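Local coordinates for 4-hydroxybutyrate coenzyme A transferase (Shewanella oneidensis, PDB 2OAS), which probably transfers coenzyme A between an acyl-CoA thioester and 4-hydroxybutyrate, and binds coenzyme A, at residues G344-I349 / H379-V384; M209-I214 / L234-I239; M126-I131 / P155-D160. All coordinates share one frame; numbering follows the deposited sequence.

Contact 1. Residues G344-I349 / H379-V384; sequences GGRSVI and HVHYIV
R346-I349 and Y382-V384 lie on neighbouring parallel strands of a mixed sheet, within the C-terminal acetyl-CoA hydrolase/transferase family region, and H381 leads into the second of them. Pairing is soundest at the far end, where I349 N donates to Y382 O (2.9 Å) and I349 O takes V384 N at the same length. The start is looser: the strands splay, Y382 N reaches S347 O only weakly, and H381 lies alongside R346 and S347. With CG anti to its backbone N (chi1 -179°), its ring reaches back along the other strand; ND1 accepts S347 N in a long, weak bond of 3.5 Å. R346 CG lies 3.6 Å from H381 CE1, the two side chains running the same way with their flat groups steeply inclined. The guanidinium leads off to a salt bridge with D205, while R346 NE donates to G344 O (2.8 Å). Y382 CD1 sits 3.5 Å above the H381 ring plane, over its centre. An alanine in place of H381 would probably leave the S347 amide without this weak acceptor and open a gap beside R346 CG and Y382 CD1. I349 packs on helix 332-341, touching the CoA-binding residue Q332. On the other side of the sheet, beneath helix 188-200, V348 CG1 nestles against both methyls of V384, 3.6 Å from CG1 and CG2 alike.

Contact 2. Residues M209-I214 / L234-I239; sequences MGIGAI and LFSDGI
The backbones of M209-I211 and L234-S236 run past each other without a direct hydrogen bond, G210 CA being 6.4 Å from L234 CA. Each segment is the turn into a helix: M209-G212 joins strand 206-208 to helix 213-220 in a beta-alpha-beta crossover that returns through the parallel strand 229-230, and S236 is the N-cap residue of helix 237-244. The chains come nearest where two acceptors face each other, M209 O and L234 O at 3.2 Å. The repulsion expected of this pair is probably eased on one side, since L234 O receives the hydroxyl of T232, whose oxygen in turn takes M209 N. A water adds a bridge, donating to G210 O at 3.2 Å and, weakly, to L234 O.

L234 directly follows E233, a residue to which CoA can be covalently bound, and its side chain lies close to the bound CoA. Its CG stands between the backbone N and the carbonyl carbon (chi1 80°), a position that lets branch CD2 come up to M209 O at 3.6 Å and to the CA of G210. The other branch, CD1, touches I211 CG1 more loosely. I211 CG2 meets S236 CB at 3.7 Å. S236 OG, anti to its own backbone N (chi1 -179°), makes no capping bond to the helix and instead hydrogen-bonds to L266 O. The first helical turn is nevertheless closed by I239 N bonding to S236 O. G212, also an N-cap residue, has backbone angles at which a side chain would strike the preceding carbonyl. Deeper in, selenomethionine M209 and I239 both pack on L219, and M209 CE approaches I239 CD1 to 4.4 Å.

Contact 3. Residues M126-I131 / P155-D160; sequences MCSLGI and PRTHGD
The carbonyl O of G130 receives the hydroxyl of T157, OG1 to O at 2.8 Å, the one clear hydrogen bond between M126-I131 and P155-D160. The donor stands 36° out of the carbonyl plane, and with a C=O...OG1 angle of 110° the hydroxyl comes in from beside the C=O, raised above its plane and not on a lone pair. T157 holds OG1 between its backbone N and carbonyl carbon (chi1 61°), which turns CG2 toward the same peptide, 3.3 Å from G130 C. Hydroxyl and methyl thus lie on one face of the G130 peptide. S128 OG is 3.2 Å from T157 OG1. The same S128 oxygen accepts G130 N two residues on, an ST turn by its pattern, although the position of that nitrogen is less certain.

Across from this bend, P155-T157 forms an inverse gamma turn centred on R156, closed by a weak bond from T157 N to P155 O. P155 O also meets G130 CA in a CA-H...O contact of 3.3 Å. A CB at G130 would come close to P155 O, and the positive phi suits a glycine. Further along, I131 CG2 touches P155 CG at 3.6 Å, the side chains crossing at a slant. R156 forms a salt bridge with D122, while I131, P155 and T157 all rest on helix 269-275. The contact therefore joins the end of strand 126-128 to the turn ahead of strand 158-159. Its chemistry is that of two bends fitted together: a threonine hydroxyl satisfies a buried main-chain carbonyl, and the T157 methyl beside it probably helps to shield that bond.

Overall arrangement
Contact 2 adjoins the sheet of contact 1: strand 206-208, which leads into M209-I214, is separated from strand 346-350 by strand 301-305. Their centres are 18 Å apart and their nearest atoms about 6 Å. Contact 3, whose centre is 21 Å from that of contact 2, is joined to it through helix 269-275, which packs against F235, P155 and T157, and through strand 264-265, which pairs with 234-235 and bonds to I131. Contacts 1 and 3 lie on opposite sides of the chain's centre, their own centres 33 Å apart. The bound CoA is about 4 Å from the L234 side chain, about 8 Å from that of I349 and about 13 Å from that of I131.

Contact 1. Residues G344-I349 / H379-V384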
ATOM      1  N   GLY A 344       6.003  17.175   5.790  1.00 42.09           N
ATOM      2  CA  GLY A 344       7.419  17.279   5.516  1.00 41.71           C
ATOM      3  C   GLY A 344       8.121  15.948   5.708  1.00 42.34           C
ATOM      4  O   GLY A 344       9.337  15.894   5.870  1.00 42.73           O
ATOM      5  N   GLY A 345       7.350  14.868   5.690  1.00 42.41           N
ATOM      6  CA  GLY A 345       7.939  13.560   5.864  1.00 43.16           C
ATOM      7  C   GLY A 345       8.651  13.061   4.618  1.00 43.45           C
ATOM      8  O   GLY A 345       8.325  13.446   3.492  1.00 43.05           O
ATOM      9  N   ARG A 346       9.634  12.196   4.825  1.00 42.85           N
ATOM     10  CA  ARG A 346      10.392  11.629   3.720  1.00 42.15           C
ATOM     11  C   ARG A 346      10.680  10.175   4.026  1.00 40.89           C
ATOM     12  O   ARG A 346      10.806   9.791   5.191  1.00 41.76           O
ATOM     13  CB  ARG A 346      11.706  12.386   3.549  1.00 43.40           C
ATOM     14  CG  ARG A 346      11.527  13.819   3.110  1.00 44.16           C
ATOM     15  CD  ARG A 346      12.422  14.723   3.903  1.00 44.81           C
ATOM     16  NE  ARG A 346      11.921  14.859   5.262  1.00 46.59           N
ATOM     17  CZ  ARG A 346      12.696  14.932   6.339  1.00 46.91           C
ATOM     18  NH1 ARG A 346      14.012  14.881   6.211  1.00 46.79           N
ATOM     19  NH2 ARG A 346      12.148  15.053   7.544  1.00 47.36           N
ATOM     20  N   SER A 347      10.764   9.358   2.986  1.00 38.80           N
ATOM     21  CA  SER A 347      11.072   7.946   3.169  1.00 37.37           C
ATOM     22  C   SER A 347      12.278   7.664   2.290  1.00 36.79           C
ATOM     23  O   SER A 347      12.569   8.415   1.357  1.00 36.04           O
ATOM     24  CB  SER A 347       9.900   7.047   2.738  1.00 36.74           C
ATOM     25  OG  SER A 347       9.785   6.978   1.326  1.00 37.81           O
ATOM     26  N   VAL A 348      12.975   6.575   2.587  1.00 34.91           N
ATOM     27  CA  VAL A 348      14.138   6.215   1.824  1.00 34.33           C
ATOM     28  C   VAL A 348      14.359   4.715   1.867  1.00 34.76           C
ATOM     29  O   VAL A 348      14.298   4.087   2.932  1.00 34.45           O
ATOM     30  CB  VAL A 348      15.412   6.924   2.365  1.00 35.21           C
ATOM     31  CG1 VAL A 348      16.644   6.401   1.676  1.00 34.49           C
ATOM     32  CG2 VAL A 348      15.314   8.426   2.134  1.00 35.83           C
ATOM     33  N   ILE A 349      14.601   4.149   0.690  1.00 34.15           N
ATOM     34  CA  ILE A 349      14.886   2.734   0.551  1.00 33.80           C
ATOM     35  C   ILE A 349      16.382   2.684   0.295  1.00 33.57           C
ATOM     36  O   ILE A 349      16.834   3.091  -0.773  1.00 32.32           O
ATOM     37  CB  ILE A 349      14.170   2.116  -0.656  1.00 33.93           C
ATOM     38  CG1 ILE A 349      12.668   2.102  -0.420  1.00 33.65           C
ATOM     39  CG2 ILE A 349      14.626   0.686  -0.846  1.00 33.20           C
ATOM     40  CD1 ILE A 349      12.251   1.059   0.577  1.00 33.08           C
ATOM     41  N   HIS A 379       4.419   4.249  -4.186  1.00 31.45           N
ATOM     42  CA  HIS A 379       4.882   4.440  -2.804  1.00 31.53           C
ATOM     43  C   HIS A 379       6.240   5.114  -2.688  1.00 31.14           C
ATOM     44  O   HIS A 379       6.421   6.032  -1.910  1.00 31.09           O
ATOM     45  CB  HIS A 379       4.989   3.098  -2.083  1.00 31.07           C
ATOM     46  CG  HIS A 379       3.718   2.647  -1.444  1.00 33.30           C
ATOM     47  ND1 HIS A 379       3.017   1.542  -1.876  1.00 33.41           N
ATOM     48  CD2 HIS A 379       3.006   3.170  -0.417  1.00 34.25           C
ATOM     49  CE1 HIS A 379       1.922   1.408  -1.147  1.00 35.58           C
ATOM     50  NE2 HIS A 379       1.892   2.383  -0.256  1.00 35.44           N
ATOM     51  N   VAL A 380       7.190   4.633  -3.465  1.00 31.26           N
ATOM     52  CA  VAL A 380       8.547   5.127  -3.389  1.00 31.90           C
ATOM     53  C   VAL A 380       8.778   6.638  -3.424  1.00 30.93           C
ATOM     54  O   VAL A 380       8.127   7.385  -4.153  1.00 30.40           O
ATOM     55  CB  VAL A 380       9.411   4.446  -4.481  1.00 31.35           C
ATOM     56  CG1 VAL A 380      10.868   4.857  -4.340  1.00 28.89           C
ATOM     57  CG2 VAL A 380       9.272   2.939  -4.366  1.00 28.45           C
ATOM     58  N   HIS A 381       9.717   7.074  -2.600  1.00 29.80           N
ATOM     59  CA  HIS A 381      10.075   8.470  -2.543  1.00 31.09           C
ATOM     60  C   HIS A 381      11.556   8.526  -2.889  1.00 29.24           C
ATOM     61  O   HIS A 381      11.917   8.939  -3.978  1.00 30.06           O
ATOM     62  CB  HIS A 381       9.820   9.044  -1.136  1.00 31.79           C
ATOM     63  CG  HIS A 381      10.148  10.500  -1.001  1.00 33.21           C
ATOM     64  ND1 HIS A 381       9.954  11.202   0.170  1.00 35.87           N
ATOM     65  CD2 HIS A 381      10.668  11.386  -1.889  1.00 33.75           C
ATOM     66  CE1 HIS A 381      10.336  12.457  -0.004  1.00 34.69           C
ATOM     67  NE2 HIS A 381      10.773  12.593  -1.245  1.00 33.94           N
ATOM     68  N   TYR A 382      12.410   8.101  -1.963  1.00 29.06           N
ATOM     69  CA  TYR A 382      13.850   8.093  -2.206  1.00 28.87           C
ATOM     70  C   TYR A 382      14.414   6.687  -2.232  1.00 28.96           C
ATOM     71  O   TYR A 382      13.912   5.789  -1.563  1.00 28.97           O
ATOM     72  CB  TYR A 382      14.616   8.840  -1.130  1.00 28.88           C
ATOM     73  CG  TYR A 382      14.695  10.328  -1.279  1.00 29.21           C
ATOM     74  CD1 TYR A 382      13.898  11.165  -0.487  1.00 29.89           C
ATOM     75  CD2 TYR A 382      15.605  10.912  -2.161  1.00 28.70           C
ATOM     76  CE1 TYR A 382      14.005  12.536  -0.562  1.00 32.01           C
ATOM     77  CE2 TYR A 382      15.726  12.297  -2.249  1.00 31.71           C
ATOM     78  CZ  TYR A 382      14.919  13.104  -1.442  1.00 34.30           C
ATOM     79  OH  TYR A 382      15.011  14.476  -1.504  1.00 37.39           O
ATOM     80  N   ILE A 383      15.484   6.520  -2.987  1.00 29.54           N
ATOM     81  CA  ILE A 383      16.186   5.254  -3.083  1.00 29.36           C
ATOM     82  C   ILE A 383      17.656   5.647  -3.056  1.00 29.10           C
ATOM     83  O   ILE A 383      18.093   6.439  -3.877  1.00 29.44           O
ATOM     84  CB  ILE A 383      15.844   4.519  -4.380  1.00 29.94           C
ATOM     85  CG1 ILE A 383      14.442   3.927  -4.259  1.00 30.82           C
ATOM     86  CG2 ILE A 383      16.858   3.415  -4.655  1.00 31.92           C
ATOM     87  CD1 ILE A 383      14.015   3.141  -5.448  1.00 33.04           C
ATOM     88  N   VAL A 384      18.405   5.130  -2.086  1.00 30.08           N
ATOM     89  CA  VAL A 384      19.822   5.465  -1.961  1.00 30.75           C
ATOM     90  C   VAL A 384      20.729   4.250  -2.068  1.00 30.77           C
ATOM     91  O   VAL A 384      20.385   3.145  -1.656  1.00 29.38           O
ATOM     92  CB  VAL A 384      20.147   6.142  -0.622  1.00 29.52           C
ATOM     93  CG1 VAL A 384      19.349   7.407  -0.451  1.00 30.47           C
ATOM     94  CG2 VAL A 384      19.848   5.187   0.504  1.00 32.49           C
TER

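Contact 2. Residues M209-I214 / L234-I239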
HETATM    1  N   MSE A 209      13.715   3.169  11.628  1.00 40.93           N
HETATM    2  CA  MSE A 209      14.731   2.339  10.987  1.00 45.23           C
HETATM    3  C   MSE A 209      14.770   0.894  11.427  1.00 44.19           C
HETATM    4  O   MSE A 209      14.091   0.494  12.365  1.00 43.49           O
HETATM    5  CB  MSE A 209      16.110   2.891  11.270  1.00 52.50           C
HETATM    6  CG  MSE A 209      16.446   4.158  10.570  1.00 62.19           C
HETATM    7 SE   MSE A 209      18.200   4.623  11.157  1.00 76.83          SE
HETATM    8  CE  MSE A 209      17.694   6.182  12.209  1.00 71.61           C
ATOM      9  N   GLY A 210      15.620   0.129  10.743  1.00 43.58           N
ATOM     10  CA  GLY A 210      15.812  -1.273  11.052  1.00 44.49           C
ATOM     11  C   GLY A 210      17.215  -1.529  11.598  1.00 45.07           C
ATOM     12  O   GLY A 210      17.939  -0.584  11.915  1.00 45.38           O
ATOM     13  N   ILE A 211      17.593  -2.805  11.707  1.00 45.25           N
ATOM     14  CA  ILE A 211      18.908  -3.206  12.207  1.00 46.18           C
ATOM     15  C   ILE A 211      19.850  -3.562  11.068  1.00 46.22           C
ATOM     16  O   ILE A 211      19.425  -4.016  10.006  1.00 45.37           O
ATOM     17  CB  ILE A 211      18.817  -4.443  13.140  1.00 47.03           C
ATOM     18  CG1 ILE A 211      17.769  -5.421  12.601  1.00 49.14           C
ATOM     19  CG2 ILE A 211      18.485  -4.015  14.556  1.00 48.51           C
ATOM     20  CD1 ILE A 211      17.694  -6.743  13.352  1.00 50.86           C
ATOM     21  N   GLY A 212      21.141  -3.360  11.301  1.00 46.68           N
ATOM     22  CA  GLY A 212      22.130  -3.670  10.290  1.00 47.35           C
ATOM     23  C   GLY A 212      23.215  -2.623  10.189  1.00 48.00           C
ATOM     24  O   GLY A 212      23.211  -1.610  10.897  1.00 47.47           O
ATOM     25  N   ALA A 213      24.149  -2.875   9.278  1.00 48.70           N
ATOM     26  CA  ALA A 213      25.277  -1.987   9.034  1.00 48.53           C
ATOM     27  C   ALA A 213      24.827  -0.636   8.478  1.00 48.24           C
ATOM     28  O   ALA A 213      25.322   0.409   8.901  1.00 48.67           O
ATOM     29  CB  ALA A 213      26.238  -2.654   8.060  1.00 48.63           C
ATOM     30  N   ILE A 214      23.899  -0.665   7.527  1.00 47.00           N
ATOM     31  CA  ILE A 214      23.401   0.566   6.927  1.00 47.21           C
ATOM     32  C   ILE A 214      22.809   1.490   7.991  1.00 46.57           C
ATOM     33  O   ILE A 214      23.255   2.624   8.158  1.00 45.90           O
ATOM     34  CB  ILE A 214      22.353   0.252   5.840  1.00 46.53           C
ATOM     35  CG1 ILE A 214      23.028  -0.546   4.724  1.00 46.13           C
ATOM     36  CG2 ILE A 214      21.729   1.538   5.315  1.00 45.57           C
ATOM     37  CD1 ILE A 214      22.095  -0.996   3.620  1.00 47.25           C
ATOM     38  N   LEU A 234      11.226  -1.079  15.392  1.00 29.78           N
ATOM     39  CA  LEU A 234      12.191  -1.610  16.354  1.00 31.59           C
ATOM     40  C   LEU A 234      13.426  -0.720  16.370  1.00 31.29           C
ATOM     41  O   LEU A 234      13.582   0.133  15.499  1.00 29.97           O
ATOM     42  CB  LEU A 234      12.619  -3.043  15.984  1.00 32.88           C
ATOM     43  CG  LEU A 234      13.687  -3.165  14.879  1.00 35.09           C
ATOM     44  CD1 LEU A 234      14.277  -4.593  14.796  1.00 32.17           C
ATOM     45  CD2 LEU A 234      13.054  -2.754  13.568  1.00 35.37           C
ATOM     46  N   PHE A 235      14.290  -0.911  17.360  1.00 31.43           N
ATOM     47  CA  PHE A 235      15.514  -0.124  17.426  1.00 33.90           C
ATOM     48  C   PHE A 235      16.619  -0.919  18.105  1.00 33.84           C
ATOM     49  O   PHE A 235      16.346  -1.898  18.798  1.00 33.82           O
ATOM     50  CB  PHE A 235      15.265   1.202  18.153  1.00 35.58           C
ATOM     51  CG  PHE A 235      15.087   1.073  19.639  1.00 37.85           C
ATOM     52  CD1 PHE A 235      16.180   1.177  20.495  1.00 39.03           C
ATOM     53  CD2 PHE A 235      13.822   0.906  20.188  1.00 38.57           C
ATOM     54  CE1 PHE A 235      16.015   1.118  21.872  1.00 39.62           C
ATOM     55  CE2 PHE A 235      13.644   0.842  21.567  1.00 40.43           C
ATOM     56  CZ  PHE A 235      14.746   0.952  22.409  1.00 40.91           C
ATOM     57  N   SER A 236      17.868  -0.528  17.878  1.00 34.85           N
ATOM     58  CA  SER A 236      18.981  -1.227  18.495  1.00 35.45           C
ATOM     59  C   SER A 236      19.936  -0.252  19.128  1.00 36.02           C
ATOM     60  O   SER A 236      19.597   0.908  19.356  1.00 38.38           O
ATOM     61  CB  SER A 236      19.746  -2.074  17.472  1.00 36.44           C
ATOM     62  OG  SER A 236      20.813  -2.771  18.107  1.00 39.01           O
ATOM     63  N   ASP A 237      21.140  -0.741  19.397  1.00 37.36           N
ATOM     64  CA  ASP A 237      22.185   0.040  20.028  1.00 37.16           C
ATOM     65  C   ASP A 237      22.454   1.349  19.321  1.00 36.52           C
ATOM     66  O   ASP A 237      22.829   2.331  19.955  1.00 34.77           O
ATOM     67  CB  ASP A 237      23.458  -0.798  20.100  1.00 38.73           C
ATOM     68  CG  ASP A 237      23.306  -2.005  21.015  1.00 39.39           C
ATOM     69  OD1 ASP A 237      23.620  -1.883  22.218  1.00 39.01           O
ATOM     70  OD2 ASP A 237      22.855  -3.063  20.529  1.00 41.18           O
ATOM     71  N   GLY A 238      22.246   1.368  18.011  1.00 37.01           N
ATOM     72  CA  GLY A 238      22.479   2.581  17.251  1.00 38.89           C
ATOM     73  C   GLY A 238      21.729   3.760  17.837  1.00 40.11           C
ATOM     74  O   GLY A 238      22.277   4.852  18.011  1.00 40.75           O
ATOM     75  N   ILE A 239      20.469   3.536  18.164  1.00 41.41           N
ATOM     76  CA  ILE A 239      19.654   4.605  18.714  1.00 42.95           C
ATOM     77  C   ILE A 239      20.115   4.995  20.106  1.00 43.29           C
ATOM     78  O   ILE A 239      20.266   6.176  20.419  1.00 42.61           O
ATOM     79  CB  ILE A 239      18.197   4.181  18.770  1.00 42.52           C
ATOM     80  CG1 ILE A 239      17.776   3.666  17.396  1.00 41.99           C
ATOM     81  CG2 ILE A 239      17.337   5.353  19.185  1.00 43.09           C
ATOM     82  CD1 ILE A 239      17.942   4.685  16.296  1.00 41.72           C
TER
HETATM   83  O   HOH W   1      16.968   0.559  14.742  1.00 44.07           O

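Contact 3. Residues M126-I131 / P155-D160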
HETATM    1  N   MSE A 126       1.888  -8.950  37.921  1.00 41.14           N
HETATM    2  CA  MSE A 126       1.973  -8.521  36.537  1.00 40.74           C
HETATM    3  C   MSE A 126       3.329  -8.849  35.916  1.00 38.67           C
HETATM    4  O   MSE A 126       4.375  -8.624  36.521  1.00 37.21           O
HETATM    5  CB  MSE A 126       1.703  -7.018  36.422  1.00 45.51           C
HETATM    6  CG  MSE A 126       0.246  -6.588  36.676  1.00 49.25           C
HETATM    7 SE   MSE A 126      -1.014  -6.982  35.222  1.00 57.77          SE
HETATM    8  CE  MSE A 126       0.168  -6.784  33.723  1.00 56.58           C
ATOM      9  N   CYS A 127       3.285  -9.403  34.706  1.00 38.94           N
ATOM     10  CA  CYS A 127       4.478  -9.775  33.963  1.00 39.03           C
ATOM     11  C   CYS A 127       4.560  -8.916  32.711  1.00 38.61           C
ATOM     12  O   CYS A 127       3.606  -8.234  32.352  1.00 39.86           O
ATOM     13  CB  CYS A 127       4.435 -11.244  33.532  1.00 39.18           C
ATOM     14  SG  CYS A 127       4.334 -12.436  34.876  1.00 41.12           S
ATOM     15  N   SER A 128       5.698  -8.975  32.037  1.00 36.82           N
ATOM     16  CA  SER A 128       5.886  -8.180  30.847  1.00 34.50           C
ATOM     17  C   SER A 128       6.351  -9.027  29.663  1.00 33.42           C
ATOM     18  O   SER A 128       7.142  -9.957  29.819  1.00 33.07           O
ATOM     19  CB  SER A 128       6.910  -7.070  31.134  1.00 35.07           C
ATOM     20  OG  SER A 128       7.171  -6.300  29.975  1.00 35.45           O
ATOM     21  N   LEU A 129       5.838  -8.700  28.483  1.00 30.75           N
ATOM     22  CA  LEU A 129       6.217  -9.380  27.259  1.00 28.56           C
ATOM     23  C   LEU A 129       7.611  -8.928  26.890  1.00 29.54           C
ATOM     24  O   LEU A 129       8.179  -9.389  25.905  1.00 32.08           O
ATOM     25  CB  LEU A 129       5.258  -9.016  26.139  1.00 25.19           C
ATOM     26  CG  LEU A 129       3.844  -9.528  26.362  1.00 22.75           C
ATOM     27  CD1 LEU A 129       2.982  -9.197  25.156  1.00 23.79           C
ATOM     28  CD2 LEU A 129       3.881 -11.020  26.592  1.00 21.09           C
ATOM     29  N   GLY A 130       8.150  -7.998  27.671  1.00 29.84           N
ATOM     30  CA  GLY A 130       9.501  -7.513  27.446  1.00 30.03           C
ATOM     31  C   GLY A 130       9.873  -6.851  26.130  1.00 29.48           C
ATOM     32  O   GLY A 130       9.170  -5.958  25.645  1.00 27.03           O
ATOM     33  N   ILE A 131      10.982  -7.305  25.542  1.00 28.22           N
ATOM     34  CA  ILE A 131      11.477  -6.706  24.307  1.00 27.92           C
ATOM     35  C   ILE A 131      10.661  -6.969  23.048  1.00 28.92           C
ATOM     36  O   ILE A 131      10.982  -6.441  21.976  1.00 28.75           O
ATOM     37  CB  ILE A 131      12.937  -7.091  24.036  1.00 26.88           C
ATOM     38  CG1 ILE A 131      13.057  -8.604  23.854  1.00 27.66           C
ATOM     39  CG2 ILE A 131      13.797  -6.597  25.161  1.00 25.44           C
ATOM     40  CD1 ILE A 131      14.459  -9.063  23.516  1.00 28.25           C
ATOM     41  N   PRO A 155      13.642  -7.879  30.409  1.00 33.01           N
ATOM     42  CA  PRO A 155      13.398  -6.559  30.985  1.00 32.50           C
ATOM     43  C   PRO A 155      11.895  -6.250  31.073  1.00 32.59           C
ATOM     44  O   PRO A 155      11.107  -6.714  30.248  1.00 32.58           O
ATOM     45  CB  PRO A 155      14.164  -5.627  30.038  1.00 32.68           C
ATOM     46  CG  PRO A 155      14.204  -6.375  28.739  1.00 29.92           C
ATOM     47  CD  PRO A 155      14.424  -7.790  29.161  1.00 31.98           C
ATOM     48  N   ARG A 156      11.512  -5.487  32.095  1.00 32.82           N
ATOM     49  CA  ARG A 156      10.120  -5.088  32.343  1.00 31.14           C
ATOM     50  C   ARG A 156       9.816  -3.832  31.543  1.00 30.73           C
ATOM     51  O   ARG A 156       9.777  -2.733  32.096  1.00 32.82           O
ATOM     52  CB  ARG A 156       9.946  -4.801  33.833  1.00 31.76           C
ATOM     53  CG  ARG A 156       8.542  -4.444  34.293  1.00 32.46           C
ATOM     54  CD  ARG A 156       8.542  -4.377  35.807  1.00 32.48           C
ATOM     55  NE  ARG A 156       7.217  -4.302  36.395  1.00 33.60           N
ATOM     56  CZ  ARG A 156       6.633  -3.174  36.792  1.00 33.28           C
ATOM     57  NH1 ARG A 156       7.266  -2.014  36.648  1.00 27.35           N
ATOM     58  NH2 ARG A 156       5.422  -3.221  37.349  1.00 29.97           N
ATOM     59  N   THR A 157       9.590  -3.998  30.244  1.00 29.18           N
ATOM     60  CA  THR A 157       9.320  -2.881  29.350  1.00 29.12           C
ATOM     61  C   THR A 157       8.020  -2.139  29.629  1.00 29.90           C
ATOM     62  O   THR A 157       7.044  -2.734  30.085  1.00 30.26           O
ATOM     63  CB  THR A 157       9.290  -3.337  27.858  1.00 29.05           C
ATOM     64  OG1 THR A 157       8.242  -4.297  27.665  1.00 27.07           O
ATOM     65  CG2 THR A 157      10.624  -3.966  27.461  1.00 31.11           C
ATOM     66  N   HIS A 158       8.003  -0.838  29.340  1.00 30.27           N
ATOM     67  CA  HIS A 158       6.794  -0.046  29.532  1.00 30.52           C
ATOM     68  C   HIS A 158       5.977  -0.027  28.258  1.00 30.25           C
ATOM     69  O   HIS A 158       6.519  -0.178  27.168  1.00 30.16           O
ATOM     70  CB  HIS A 158       7.117   1.383  29.948  1.00 32.21           C
ATOM     71  CG  HIS A 158       7.445   1.523  31.395  1.00 33.94           C
ATOM     72  ND1 HIS A 158       6.905   2.515  32.185  1.00 36.01           N
ATOM     73  CD2 HIS A 158       8.237   0.783  32.205  1.00 34.08           C
ATOM     74  CE1 HIS A 158       7.351   2.379  33.423  1.00 35.39           C
ATOM     75  NE2 HIS A 158       8.160   1.335  33.462  1.00 34.51           N
ATOM     76  N   GLY A 159       4.669   0.158  28.409  1.00 30.45           N
ATOM     77  CA  GLY A 159       3.780   0.164  27.261  1.00 30.06           C
ATOM     78  C   GLY A 159       2.683  -0.886  27.396  1.00 30.20           C
ATOM     79  O   GLY A 159       2.146  -1.082  28.486  1.00 30.78           O
ATOM     80  N   ASP A 160       2.353  -1.577  26.310  1.00 30.52           N
ATOM     81  CA  ASP A 160       1.294  -2.579  26.374  1.00 31.84           C
ATOM     82  C   ASP A 160       1.738  -4.013  26.613  1.00 33.49           C
ATOM     83  O   ASP A 160       0.937  -4.929  26.474  1.00 35.96           O
ATOM     84  CB  ASP A 160       0.464  -2.546  25.094  1.00 33.94           C
ATOM     85  CG  ASP A 160       0.129  -1.136  24.654  1.00 35.79           C
ATOM     86  OD1 ASP A 160      -0.250  -0.303  25.527  1.00 35.15           O
ATOM     87  OD2 ASP A 160       0.236  -0.868  23.434  1.00 32.53           O
TER